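Glycine cleavage system transcriptional repressor, putative (Vibrio cholerae, PDB 1U8S) probably represses transcription of the glycine cleavage operon, using two tandem ACT domains within each subunit of a dimer. Local coordinates at residues 123-128 against 142-147; 93-98 against 174-179; 108-113 against 160-165; 8-13 against 47-52. All coordinates share one frame; numbering follows the deposited sequence.

Contact 1. Residues 123-128 against 142-147; sequences SLSAQT and HIAISA
The imidazole of His142 stands with its plane at about 90° to the ring of Tyr97, and a hydrogen bond joins its ND1 and the Tyr97 hydroxyl. The amide of Gln127, the other flat group, reaches back along the same side of the sheet of the C-terminal ACT domain. Strands 123-128 and 142-147 run antiparallel here, at 178°, and pair in register from Ser123 with Ser146 to Gln127 with His142. The bonds are uneven: Ser123 N to Ser146 O, at 3.3 Å, and the bent Ser125 N to Ala144 O are both weak, whereas Ala144 N to Ser125 O is the shortest at 2.6 Å and lies in the carbonyl plane. Leu124, with CG anti to the backbone N, lies alongside Ile145, CG to CG1 3.8 Å apart, on the buried face under helix 107-116. The outer edge of strand 123-128 meets the second subunit, and Leu124 O is hydrogen-bonded to OG of Ser37 of that subunit. On the Ser125 face, polar groups gather round one water: it gives a proton to His142 O (2.8 Å), lies 3.0 Å from Ser125 OG, and accepts from Gln127 NE2 at 2.7 Å.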
loop_
_atom_site.group_PDB
_atom_site.type_symbol
_atom_site.label_atom_id
_atom_site.label_comp_id
_atom_site.label_asym_id
_atom_site.label_seq_id
_atom_site.Cartn_x
_atom_site.Cartn_y
_atom_site.Cartn_z
ATOM N N SER B 123 0.824 0.072 7.344
ATOM C CA SER B 123 -0.310 0.992 7.286
ATOM C C SER B 123 -0.489 1.726 8.597
ATOM O O SER B 123 -0.193 1.200 9.666
ATOM C CB SER B 123 -1.611 0.257 6.926
ATOM O OG SER B 123 -2.096 -0.503 8.023
ATOM N N LEU B 124 -1.000 2.944 8.496
ATOM C CA LEU B 124 -1.194 3.772 9.665
ATOM C C LEU B 124 -2.389 4.686 9.479
ATOM O O LEU B 124 -2.778 4.990 8.364
ATOM C CB LEU B 124 0.080 4.591 9.913
ATOM C CG LEU B 124 0.189 5.536 11.111
ATOM C CD1 LEU B 124 1.655 5.805 11.437
ATOM C CD2 LEU B 124 -0.544 6.830 10.802
ATOM N N SER B 125 -2.983 5.084 10.591
ATOM C CA SER B 125 -4.112 6.000 10.616
ATOM C C SER B 125 -4.047 6.653 12.000
ATOM O O SER B 125 -3.830 5.973 13.008
ATOM C CB SER B 125 -5.449 5.268 10.430
ATOM O OG SER B 125 -5.870 4.579 11.602
ATOM N N ALA B 126 -4.186 7.975 12.028
ATOM C CA ALA B 126 -4.159 8.750 13.262
ATOM C C ALA B 126 -5.206 9.823 13.029
ATOM O O ALA B 126 -5.064 10.645 12.131
ATOM C CB ALA B 126 -2.787 9.369 13.458
ATOM N N GLN B 127 -6.260 9.819 13.833
ATOM C CA GLN B 127 -7.332 10.776 13.626
ATOM C C GLN B 127 -8.185 11.021 14.852
ATOM O O GLN B 127 -8.221 10.218 15.774
ATOM C CB GLN B 127 -8.236 10.270 12.490
ATOM C CG GLN B 127 -9.029 9.014 12.844
ATOM C CD GLN B 127 -9.494 8.229 11.625
ATOM O OE1 GLN B 127 -10.159 8.769 10.741
ATOM N NE2 GLN B 127 -9.146 6.937 11.578
ATOM N N THR B 128 -8.876 12.148 14.843
ATOM C CA THR B 128 -9.784 12.520 15.916
ATOM C C THR B 128 -11.135 11.947 15.479
ATOM O O THR B 128 -11.518 12.100 14.320
ATOM C CB THR B 128 -9.910 14.045 16.028
ATOM O OG1 THR B 128 -8.637 14.615 16.360
ATOM C CG2 THR B 128 -10.937 14.414 17.084
ATOM N N HIS B 142 -7.495 8.489 17.920
ATOM C CA HIS B 142 -7.184 7.066 17.729
ATOM C C HIS B 142 -6.095 6.817 16.681
ATOM O O HIS B 142 -6.158 7.330 15.560
ATOM C CB HIS B 142 -8.430 6.260 17.310
ATOM C CG HIS B 142 -9.536 6.252 18.322
ATOM N ND1 HIS B 142 -10.553 5.319 18.302
ATOM C CD2 HIS B 142 -9.804 7.074 19.367
ATOM C CE1 HIS B 142 -11.397 5.567 19.288
ATOM N NE2 HIS B 142 -10.967 6.626 19.949
ATOM N N ILE B 143 -5.104 6.016 17.049
ATOM C CA ILE B 143 -4.010 5.664 16.144
ATOM C C ILE B 143 -4.132 4.179 15.803
ATOM O O ILE B 143 -4.407 3.355 16.673
ATOM C CB ILE B 143 -2.618 5.935 16.808
ATOM C CG1 ILE B 143 -2.466 7.435 17.100
ATOM C CG2 ILE B 143 -1.482 5.458 15.899
ATOM C CD1 ILE B 143 -1.163 7.821 17.816
ATOM N N ALA B 144 -3.963 3.839 14.533
ATOM C CA ALA B 144 -4.025 2.437 14.103
ATOM C C ALA B 144 -2.834 2.155 13.194
ATOM O O ALA B 144 -2.679 2.781 12.143
ATOM C CB ALA B 144 -5.330 2.149 13.370
ATOM N N ILE B 145 -2.001 1.213 13.606
ATOM C CA ILE B 145 -0.809 0.864 12.847
ATOM C C ILE B 145 -0.729 -0.634 12.572
ATOM O O ILE B 145 -1.072 -1.453 13.430
ATOM C CB ILE B 145 0.482 1.276 13.630
ATOM C CG1 ILE B 145 0.585 2.805 13.715
ATOM C CG2 ILE B 145 1.730 0.649 12.980
ATOM C CD1 ILE B 145 1.582 3.303 14.751
ATOM N N SER B 146 -0.267 -0.991 11.379
ATOM C CA SER B 146 -0.082 -2.398 11.018
ATOM C C SER B 146 1.384 -2.552 10.682
ATOM O O SER B 146 1.918 -1.792 9.871
ATOM C CB SER B 146 -0.937 -2.789 9.806
ATOM O OG SER B 146 -2.295 -2.942 10.191
ATOM N N ALA B 147 2.040 -3.524 11.303
ATOM C CA ALA B 147 3.456 -3.724 11.038
ATOM C C ALA B 147 3.781 -5.194 10.903
ATOM O O ALA B 147 3.102 -6.051 11.456
ATOM C CB ALA B 147 4.299 -3.101 12.140
HETATM O O HOH W 1 -7.584 5.994 13.570
#

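Contact 2. Residues 93-98 against 174-179; sequences TVEVYV and SLNFIK
Ser174 opens the pairing at the last strand of the βαββαβ ACT fold, which runs antiparallel to the first strand, 93-98, at 160°. Its N and O both bond the backbone of Tyr97, with Ser174 N to Tyr97 O at 3.0 Å. Its OG, tucked over the backbone between N and C, rests near Tyr97 CB, while the phenol leads away to His142. Leu175 drops to the face covered by helix 155-168, where its CD2 sits 3.3 Å above one face of the Phe177 ring, displaced from the ring centre. Asn176 returns to the more open face. Its O accepts from Glu95 N at 2.8 Å, the donor lying above the carbonyl plane, and its side-chain amide runs beside the Glu95 carboxylate with the two planes 27° apart. Phe177, CG anti to its carbonyl carbon, lies alongside Val94 on the helix-covered face, and Val94 CG1 approaches the ring obliquely, 3.3 Å from CE1. Ile178 exchanges two backbone bonds with Thr93, the shorter from Thr93 N to Ile178 O at 2.7 Å. Its extended chain crosses the glutamate obliquely, leaving the CD1 methyl 3.2 Å from Glu95 OE2.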
loop_
_atom_site.group_PDB
_atom_site.type_symbol
_atom_site.label_atom_id
_atom_site.label_comp_id
_atom_site.label_asym_id
_atom_site.label_seq_id
_atom_site.Cartn_x
_atom_site.Cartn_y
_atom_site.Cartn_z
ATOM N N THR B 93 2.024 -10.124 11.531
ATOM C CA THR B 93 1.518 -8.797 11.281
ATOM C C THR B 93 1.047 -8.382 12.647
ATOM O O THR B 93 0.203 -9.049 13.239
ATOM C CB THR B 93 0.284 -8.795 10.338
ATOM O OG1 THR B 93 0.704 -8.984 8.984
ATOM C CG2 THR B 93 -0.470 -7.472 10.457
ATOM N N VAL B 94 1.610 -7.313 13.178
ATOM C CA VAL B 94 1.152 -6.848 14.467
ATOM C C VAL B 94 0.253 -5.670 14.161
ATOM O O VAL B 94 0.604 -4.808 13.351
ATOM C CB VAL B 94 2.319 -6.386 15.382
ATOM C CG1 VAL B 94 3.443 -7.400 15.328
ATOM C CG2 VAL B 94 2.826 -5.028 14.960
ATOM N N GLU B 95 -0.921 -5.658 14.772
ATOM C CA GLU B 95 -1.850 -4.559 14.600
ATOM C C GLU B 95 -1.892 -3.837 15.936
ATOM O O GLU B 95 -2.117 -4.457 16.971
ATOM C CB GLU B 95 -3.244 -5.071 14.270
ATOM C CG GLU B 95 -3.277 -6.047 13.135
ATOM C CD GLU B 95 -4.684 -6.520 12.835
ATOM O OE1 GLU B 95 -5.482 -6.685 13.788
ATOM O OE2 GLU B 95 -4.987 -6.741 11.643
ATOM N N VAL B 96 -1.663 -2.531 15.917
ATOM C CA VAL B 96 -1.682 -1.751 17.143
ATOM C C VAL B 96 -2.828 -0.757 17.114
ATOM O O VAL B 96 -3.189 -0.243 16.053
ATOM C CB VAL B 96 -0.360 -0.980 17.334
ATOM C CG1 VAL B 96 -0.538 0.105 18.370
ATOM C CG2 VAL B 96 0.730 -1.932 17.765
ATOM N N TYR B 97 -3.401 -0.496 18.282
ATOM C CA TYR B 97 -4.491 0.457 18.389
ATOM C C TYR B 97 -4.297 1.289 19.645
ATOM O O TYR B 97 -4.362 0.779 20.762
ATOM C CB TYR B 97 -5.840 -0.253 18.445
ATOM C CG TYR B 97 -6.942 0.643 17.958
ATOM C CD1 TYR B 97 -7.045 0.961 16.605
ATOM C CD2 TYR B 97 -7.840 1.241 18.847
ATOM C CE1 TYR B 97 -8.015 1.858 16.135
ATOM C CE2 TYR B 97 -8.817 2.144 18.390
ATOM C CZ TYR B 97 -8.895 2.444 17.029
ATOM O OH TYR B 97 -9.842 3.315 16.549
ATOM N N VAL B 98 -4.056 2.577 19.455
ATOM C CA VAL B 98 -3.827 3.467 20.572
ATOM C C VAL B 98 -4.918 4.509 20.645
ATOM O O VAL B 98 -5.326 5.045 19.625
ATOM C CB VAL B 98 -2.451 4.168 20.429
ATOM C CG1 VAL B 98 -2.268 5.219 21.525
ATOM C CG2 VAL B 98 -1.337 3.130 20.491
ATOM N N SER B 174 -3.662 -1.486 22.582
ATOM C CA SER B 174 -3.779 -2.924 22.488
ATOM C C SER B 174 -2.881 -3.390 21.352
ATOM O O SER B 174 -2.546 -2.626 20.447
ATOM C CB SER B 174 -5.231 -3.337 22.232
ATOM O OG SER B 174 -5.841 -2.522 21.251
ATOM N N LEU B 175 -2.475 -4.646 21.413
ATOM C CA LEU B 175 -1.608 -5.199 20.395
ATOM C C LEU B 175 -2.235 -6.506 19.912
ATOM O O LEU B 175 -2.902 -7.211 20.669
ATOM C CB LEU B 175 -0.224 -5.417 20.996
ATOM C CG LEU B 175 0.959 -5.607 20.060
ATOM C CD1 LEU B 175 2.239 -5.323 20.810
ATOM C CD2 LEU B 175 0.960 -7.020 19.512
ATOM N N ASN B 176 -2.042 -6.813 18.639
ATOM C CA ASN B 176 -2.615 -8.016 18.068
ATOM C C ASN B 176 -1.566 -8.632 17.150
ATOM O O ASN B 176 -0.837 -7.909 16.473
ATOM C CB ASN B 176 -3.865 -7.645 17.262
ATOM C CG ASN B 176 -4.953 -8.698 17.341
ATOM O OD1 ASN B 176 -5.441 -9.181 16.312
ATOM N ND2 ASN B 176 -5.355 -9.052 18.563
ATOM N N PHE B 177 -1.480 -9.961 17.148
ATOM C CA PHE B 177 -0.536 -10.676 16.291
ATOM C C PHE B 177 -1.298 -11.586 15.339
ATOM O O PHE B 177 -2.250 -12.255 15.736
ATOM C CB PHE B 177 0.407 -11.538 17.119
ATOM C CG PHE B 177 1.423 -10.761 17.893
ATOM C CD1 PHE B 177 2.428 -10.058 17.240
ATOM C CD2 PHE B 177 1.391 -10.748 19.278
ATOM C CE1 PHE B 177 3.389 -9.354 17.955
ATOM C CE2 PHE B 177 2.348 -10.045 20.002
ATOM C CZ PHE B 177 3.351 -9.347 19.337
ATOM N N ILE B 178 -0.885 -11.602 14.078
ATOM C CA ILE B 178 -1.518 -12.458 13.075
ATOM C C ILE B 178 -0.423 -13.037 12.191
ATOM O O ILE B 178 0.337 -12.291 11.573
ATOM C CB ILE B 178 -2.458 -11.681 12.146
ATOM C CG1 ILE B 178 -3.446 -10.844 12.953
ATOM C CG2 ILE B 178 -3.204 -12.649 11.256
ATOM C CD1 ILE B 178 -4.193 -9.826 12.090
ATOM N N LYS B 179 -0.341 -14.360 12.127
ATOM C CA LYS B 179 0.655 -15.016 11.288
ATOM C C LYS B 179 0.008 -15.332 9.945
ATOM O O LYS B 179 -1.218 -15.393 9.848
ATOM C CB LYS B 179 1.136 -16.306 11.956
ATOM C CG LYS B 179 0.032 -17.301 12.274
ATOM C CD LYS B 179 0.544 -18.487 13.092
ATOM C CE LYS B 179 1.532 -19.353 12.318
ATOM N NZ LYS B 179 2.793 -18.640 11.947
#

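Contact 3. Residues 108-113 against 160-165; sequences EKFTQF and EEFDAL
Phe113 holds CG anti to its backbone N (chi1 174°) and so sends its ring straight across to helix segment 160-165, while Leu165, also anti (chi1 -178°), extends in the opposite direction, and the two side chains slide past each other. Phe110 has CG beside its own backbone N instead, which swings the ring to the sheet side of the interface. The branch that does most of the touching is Leu165 CD2: it lies 3.6 Å from Phe113 CD1 and 3.7 Å from Phe110 CE1, wedged between the two aromatic side chains and oblique to both rings. The far end of the Phe113 ring reaches the opposing backbone, with CZ 3.5 Å from Phe162 N, and Glu161 CB stands at the ring edge, in its plane. These are the two helices of the C-terminal ACT domain, packed antiparallel at 157° on one face of its sheet. The axes of the two segments come no closer than 11.5 Å, a wide spacing filled by phenylalanine and leucine. The side chain of Phe162 runs roughly perpendicular to those of Phe110 and Phe113; its CE1 lies 3.8 Å from Phe110 CE1, and Phe113 CE2 comes to its edge. Phe162 and Phe110 also rest on Val98 of the strand beneath. At the rim, Glu161 OE1 forms a salt bridge with Arg117 NE, and Arg117 NH1 bonds Phe113 O, so one arginine links the two helices.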
loop_
_atom_site.group_PDB
_atom_site.type_symbol
_atom_site.label_atom_id
_atom_site.label_comp_id
_atom_site.label_asym_id
_atom_site.label_seq_id
_atom_site.Cartn_x
_atom_site.Cartn_y
_atom_site.Cartn_z
ATOM N N GLU B 108 3.830 10.130 16.113
ATOM C CA GLU B 108 5.243 9.916 15.795
ATOM C C GLU B 108 6.008 9.184 16.899
ATOM O O GLU B 108 7.113 8.684 16.676
ATOM C CB GLU B 108 5.920 11.249 15.461
ATOM C CG GLU B 108 5.622 12.351 16.451
ATOM C CD GLU B 108 4.659 13.390 15.899
ATOM O OE1 GLU B 108 3.543 13.008 15.471
ATOM O OE2 GLU B 108 5.024 14.591 15.902
ATOM N N LYS B 109 5.417 9.128 18.088
ATOM C CA LYS B 109 6.015 8.416 19.218
ATOM C C LYS B 109 5.892 6.929 18.899
ATOM O O LYS B 109 6.807 6.143 19.128
ATOM C CB LYS B 109 5.244 8.729 20.504
ATOM C CG LYS B 109 5.483 10.127 21.045
ATOM C CD LYS B 109 6.506 10.109 22.172
ATOM C CE LYS B 109 7.062 11.490 22.435
ATOM N NZ LYS B 109 5.970 12.490 22.358
ATOM N N PHE B 110 4.744 6.558 18.342
ATOM C CA PHE B 110 4.479 5.175 17.994
ATOM C C PHE B 110 5.167 4.705 16.735
ATOM O O PHE B 110 5.528 3.537 16.645
ATOM C CB PHE B 110 2.976 4.938 17.962
ATOM C CG PHE B 110 2.381 4.839 19.342
ATOM C CD1 PHE B 110 2.589 3.696 20.120
ATOM C CD2 PHE B 110 1.717 5.922 19.915
ATOM C CE1 PHE B 110 2.159 3.635 21.437
ATOM C CE2 PHE B 110 1.280 5.868 21.241
ATOM C CZ PHE B 110 1.504 4.723 22.002
ATOM N N THR B 111 5.386 5.597 15.773
ATOM C CA THR B 111 6.092 5.194 14.575
ATOM C C THR B 111 7.541 5.026 15.000
ATOM O O THR B 111 8.221 4.098 14.573
ATOM C CB THR B 111 5.978 6.246 13.425
ATOM O OG1 THR B 111 6.543 7.496 13.834
ATOM C CG2 THR B 111 4.524 6.447 13.037
ATOM N N GLN B 112 8.011 5.915 15.869
ATOM C CA GLN B 112 9.386 5.829 16.356
ATOM C C GLN B 112 9.590 4.497 17.091
ATOM O O GLN B 112 10.657 3.883 17.012
ATOM C CB GLN B 112 9.683 7.004 17.290
ATOM C CG GLN B 112 11.130 7.133 17.760
ATOM C CD GLN B 112 12.129 7.427 16.631
ATOM O OE1 GLN B 112 13.124 8.141 16.842
ATOM N NE2 GLN B 112 11.885 6.868 15.439
ATOM N N PHE B 113 8.558 4.051 17.801
ATOM C CA PHE B 113 8.614 2.792 18.534
ATOM C C PHE B 113 9.000 1.654 17.596
ATOM O O PHE B 113 9.771 0.766 17.967
ATOM C CB PHE B 113 7.250 2.490 19.153
ATOM C CG PHE B 113 7.157 1.134 19.805
ATOM C CD1 PHE B 113 7.746 0.897 21.043
ATOM C CD2 PHE B 113 6.472 0.097 19.178
ATOM C CE1 PHE B 113 7.657 -0.344 21.651
ATOM C CE2 PHE B 113 6.370 -1.160 19.774
ATOM C CZ PHE B 113 6.964 -1.381 21.015
ATOM N N GLU B 160 5.445 -6.366 25.514
ATOM C CA GLU B 160 5.764 -5.757 26.791
ATOM C C GLU B 160 6.293 -4.348 26.571
ATOM O O GLU B 160 5.861 -3.409 27.229
ATOM C CB GLU B 160 6.769 -6.632 27.555
ATOM C CG GLU B 160 6.086 -7.750 28.350
ATOM C CD GLU B 160 7.051 -8.782 28.912
ATOM O OE1 GLU B 160 6.644 -9.535 29.825
ATOM O OE2 GLU B 160 8.208 -8.851 28.435
ATOM N N GLU B 161 7.213 -4.189 25.631
ATOM C CA GLU B 161 7.759 -2.870 25.348
ATOM C C GLU B 161 6.657 -1.911 24.887
ATOM O O GLU B 161 6.677 -0.725 25.216
ATOM C CB GLU B 161 8.859 -2.988 24.293
ATOM C CG GLU B 161 9.871 -4.068 24.644
ATOM C CD GLU B 161 11.089 -4.053 23.755
ATOM O OE1 GLU B 161 10.923 -3.843 22.533
ATOM O OE2 GLU B 161 12.206 -4.269 24.277
ATOM N N PHE B 162 5.691 -2.431 24.135
ATOM C CA PHE B 162 4.575 -1.628 23.648
ATOM C C PHE B 162 3.686 -1.183 24.803
ATOM O O PHE B 162 3.123 -0.085 24.767
ATOM C CB PHE B 162 3.733 -2.429 22.657
ATOM C CG PHE B 162 2.432 -1.768 22.303
ATOM C CD1 PHE B 162 2.399 -0.694 21.413
ATOM C CD2 PHE B 162 1.240 -2.183 22.902
ATOM C CE1 PHE B 162 1.193 -0.037 21.129
ATOM C CE2 PHE B 162 0.028 -1.535 22.627
ATOM C CZ PHE B 162 0.006 -0.461 21.740
ATOM N N ASP B 163 3.539 -2.053 25.810
ATOM C CA ASP B 163 2.731 -1.747 26.990
ATOM C C ASP B 163 3.427 -0.699 27.852
ATOM O O ASP B 163 2.774 0.196 28.405
ATOM C CB ASP B 163 2.474 -3.004 27.829
ATOM C CG ASP B 163 1.497 -3.962 27.168
ATOM O OD1 ASP B 163 0.644 -3.489 26.380
ATOM O OD2 ASP B 163 1.569 -5.183 27.452
ATOM N N ALA B 164 4.749 -0.827 27.975
ATOM C CA ALA B 164 5.550 0.128 28.747
ATOM C C ALA B 164 5.416 1.520 28.126
ATOM O O ALA B 164 5.190 2.501 28.836
ATOM C CB ALA B 164 7.007 -0.289 28.749
ATOM N N LEU B 165 5.558 1.605 26.804
ATOM C CA LEU B 165 5.439 2.882 26.129
ATOM C C LEU B 165 4.063 3.465 26.463
ATOM O O LEU B 165 3.956 4.617 26.914
ATOM C CB LEU B 165 5.592 2.695 24.624
ATOM C CG LEU B 165 5.535 3.962 23.762
ATOM C CD1 LEU B 165 6.560 4.980 24.251
ATOM C CD2 LEU B 165 5.800 3.588 22.303
#

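Contact 4. Residues 8-13 against 47-52; sequences VITAVG and TLLMLI
This is a buried antiparallel strand pair at the centre of the N-terminal ACT domain, joining strand 5-14 to strand 45-54, the two inner strands of its four-stranded sheet. The short segments run at 161° to each other and are tied by four backbone hydrogen bonds. The tightest comes from Ile9 N to Met50 O, 2.6 Å long and almost straight at 173°; its return, Met50 N to Ile9 O, is 2.8 Å but more bent. Next along, Ala11 N to Leu48 O and Leu48 N to Ala11 O are longer, at 3.2 and 3.1 Å, and all four donors lie in the carbonyl planes. Ile9, Ala11, Leu48 and Met50 turn to the side covered by helices 19-28 and 56-71. There Ile9, with CG1 anti to its carbonyl carbon, stretches its chain toward Ile52, whose CG1 is folded back between its own N and C; the two chains cross obliquely and meet tip to tip, CD1 to CD1 at 3.8 Å. The other side carries Val8 against Leu51, CG2 to CD1 at 4.0 Å, and Thr10 beside Leu49, whose CD2 lies 3.7 Å from Thr10 OG1. This side faces the second subunit: Thr10 OG1 bonds Thr10 OG1 of that chain, and Leu49 packs on its counterpart there. With aliphatic groups on both faces, the pair has a hydrophobic core on one side and a largely apolar dimer interface on the other, in which the hydroxyl of Thr10 finds its hydrogen-bonding partner across the subunit boundary.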
loop_
_atom_site.group_PDB
_atom_site.type_symbol
_atom_site.label_atom_id
_atom_site.label_comp_id
_atom_site.label_asym_id
_atom_site.label_seq_id
_atom_site.Cartn_x
_atom_site.Cartn_y
_atom_site.Cartn_z
ATOM N N VAL B 8 10.579 1.996 -9.126
ATOM C CA VAL B 8 9.478 2.174 -8.195
ATOM C C VAL B 8 8.437 3.061 -8.849
ATOM O O VAL B 8 8.755 4.133 -9.361
ATOM C CB VAL B 8 9.937 2.834 -6.885
ATOM C CG1 VAL B 8 8.732 3.335 -6.119
ATOM C CG2 VAL B 8 10.709 1.833 -6.042
ATOM N N ILE B 9 7.191 2.613 -8.831
ATOM C CA ILE B 9 6.119 3.378 -9.443
ATOM C C ILE B 9 5.036 3.828 -8.462
ATOM O O ILE B 9 4.625 3.087 -7.570
ATOM C CB ILE B 9 5.444 2.574 -10.574
ATOM C CG1 ILE B 9 6.455 2.277 -11.683
ATOM C CG2 ILE B 9 4.271 3.360 -11.145
ATOM C CD1 ILE B 9 5.913 1.345 -12.766
ATOM N N THR B 10 4.587 5.061 -8.652
ATOM C CA THR B 10 3.542 5.647 -7.843
ATOM C C THR B 10 2.495 6.180 -8.810
ATOM O O THR B 10 2.831 6.825 -9.798
ATOM C CB THR B 10 4.084 6.805 -6.983
ATOM O OG1 THR B 10 4.363 6.324 -5.663
ATOM C CG2 THR B 10 3.079 7.933 -6.905
ATOM N N ALA B 11 1.226 5.917 -8.524
ATOM C CA ALA B 11 0.160 6.386 -9.396
ATOM C C ALA B 11 -1.132 6.714 -8.656
ATOM O O ALA B 11 -1.518 6.029 -7.715
ATOM C CB ALA B 11 -0.110 5.349 -10.477
ATOM N N VAL B 12 -1.794 7.778 -9.093
ATOM C CA VAL B 12 -3.049 8.203 -8.492
ATOM C C VAL B 12 -3.960 8.627 -9.621
ATOM O O VAL B 12 -3.596 9.460 -10.449
ATOM C CB VAL B 12 -2.861 9.397 -7.548
ATOM C CG1 VAL B 12 -4.159 9.676 -6.795
ATOM C CG2 VAL B 12 -1.743 9.112 -6.590
ATOM N N GLY B 13 -5.147 8.042 -9.662
ATOM C CA GLY B 13 -6.087 8.384 -10.708
ATOM C C GLY B 13 -7.505 8.079 -10.288
ATOM O O GLY B 13 -7.752 7.247 -9.405
ATOM N N THR B 47 -5.149 4.251 -5.914
ATOM C CA THR B 47 -3.767 4.549 -5.540
ATOM C C THR B 47 -2.939 3.279 -5.598
ATOM O O THR B 47 -3.356 2.228 -5.093
ATOM C CB THR B 47 -3.654 5.176 -4.116
ATOM O OG1 THR B 47 -4.123 4.247 -3.139
ATOM C CG2 THR B 47 -4.487 6.430 -4.019
ATOM N N LEU B 48 -1.756 3.395 -6.192
ATOM C CA LEU B 48 -0.855 2.263 -6.372
ATOM C C LEU B 48 0.640 2.489 -6.074
ATOM O O LEU B 48 1.243 3.456 -6.542
ATOM C CB LEU B 48 -0.994 1.778 -7.807
ATOM C CG LEU B 48 0.086 0.851 -8.319
ATOM C CD1 LEU B 48 -0.306 -0.566 -8.011
ATOM C CD2 LEU B 48 0.237 1.032 -9.819
ATOM N N LEU B 49 1.226 1.584 -5.289
ATOM C CA LEU B 49 2.659 1.622 -5.000
ATOM C C LEU B 49 3.148 0.399 -5.729
ATOM O O LEU B 49 2.535 -0.653 -5.611
ATOM C CB LEU B 49 2.950 1.452 -3.511
ATOM C CG LEU B 49 2.495 2.614 -2.637
ATOM C CD1 LEU B 49 2.979 2.409 -1.200
ATOM C CD2 LEU B 49 3.028 3.933 -3.235
ATOM N N MET B 50 4.227 0.514 -6.491
ATOM C CA MET B 50 4.695 -0.667 -7.201
ATOM C C MET B 50 6.196 -0.679 -7.437
ATOM O O MET B 50 6.818 0.365 -7.602
ATOM C CB MET B 50 3.949 -0.814 -8.530
ATOM C CG MET B 50 4.218 -2.113 -9.257
ATOM S SD MET B 50 3.318 -2.224 -10.834
ATOM C CE MET B 50 1.732 -2.916 -10.295
ATOM N N LEU B 51 6.761 -1.881 -7.432
ATOM C CA LEU B 51 8.187 -2.107 -7.642
ATOM C C LEU B 51 8.353 -3.139 -8.745
ATOM O O LEU B 51 7.933 -4.282 -8.604
ATOM C CB LEU B 51 8.836 -2.629 -6.357
ATOM C CG LEU B 51 10.264 -3.138 -6.552
ATOM C CD1 LEU B 51 11.121 -1.984 -7.032
ATOM C CD2 LEU B 51 10.803 -3.736 -5.261
ATOM N N ILE B 52 8.973 -2.736 -9.843
ATOM C CA ILE B 52 9.160 -3.647 -10.953
ATOM C C ILE B 52 10.640 -3.781 -11.252
ATOM O O ILE B 52 11.452 -2.992 -10.784
ATOM C CB ILE B 52 8.430 -3.140 -12.232
ATOM C CG1 ILE B 52 9.041 -1.817 -12.692
ATOM C CG2 ILE B 52 6.935 -2.941 -11.951
ATOM C CD1 ILE B 52 8.419 -1.270 -13.969
#

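How the contacts relate
Contacts 1, 2 and 3 build one ACT domain. Contacts 1 and 2 share a sheet, their centres 11 Å apart, because strands 142-147 and 93-98 are neighbours joined by bonds such as Val94 N to Ala147 O (2.6 Å). Contact 3 lies on one face of that sheet, 13 Å from contact 1 and 12 Å from contact 2 between centres; Val96 CG1 comes within 3.3 Å of Phe162 CE1, and Leu124 CD1 within 3.3 Å of Thr111 CG2. Contact 4 belongs to the other ACT domain, earlier in the chain, its centre 22 to 30 Å from the rest. Contacts 1, 3 and 4 all touch the second subunit, consistent with a domain-swapped dimer.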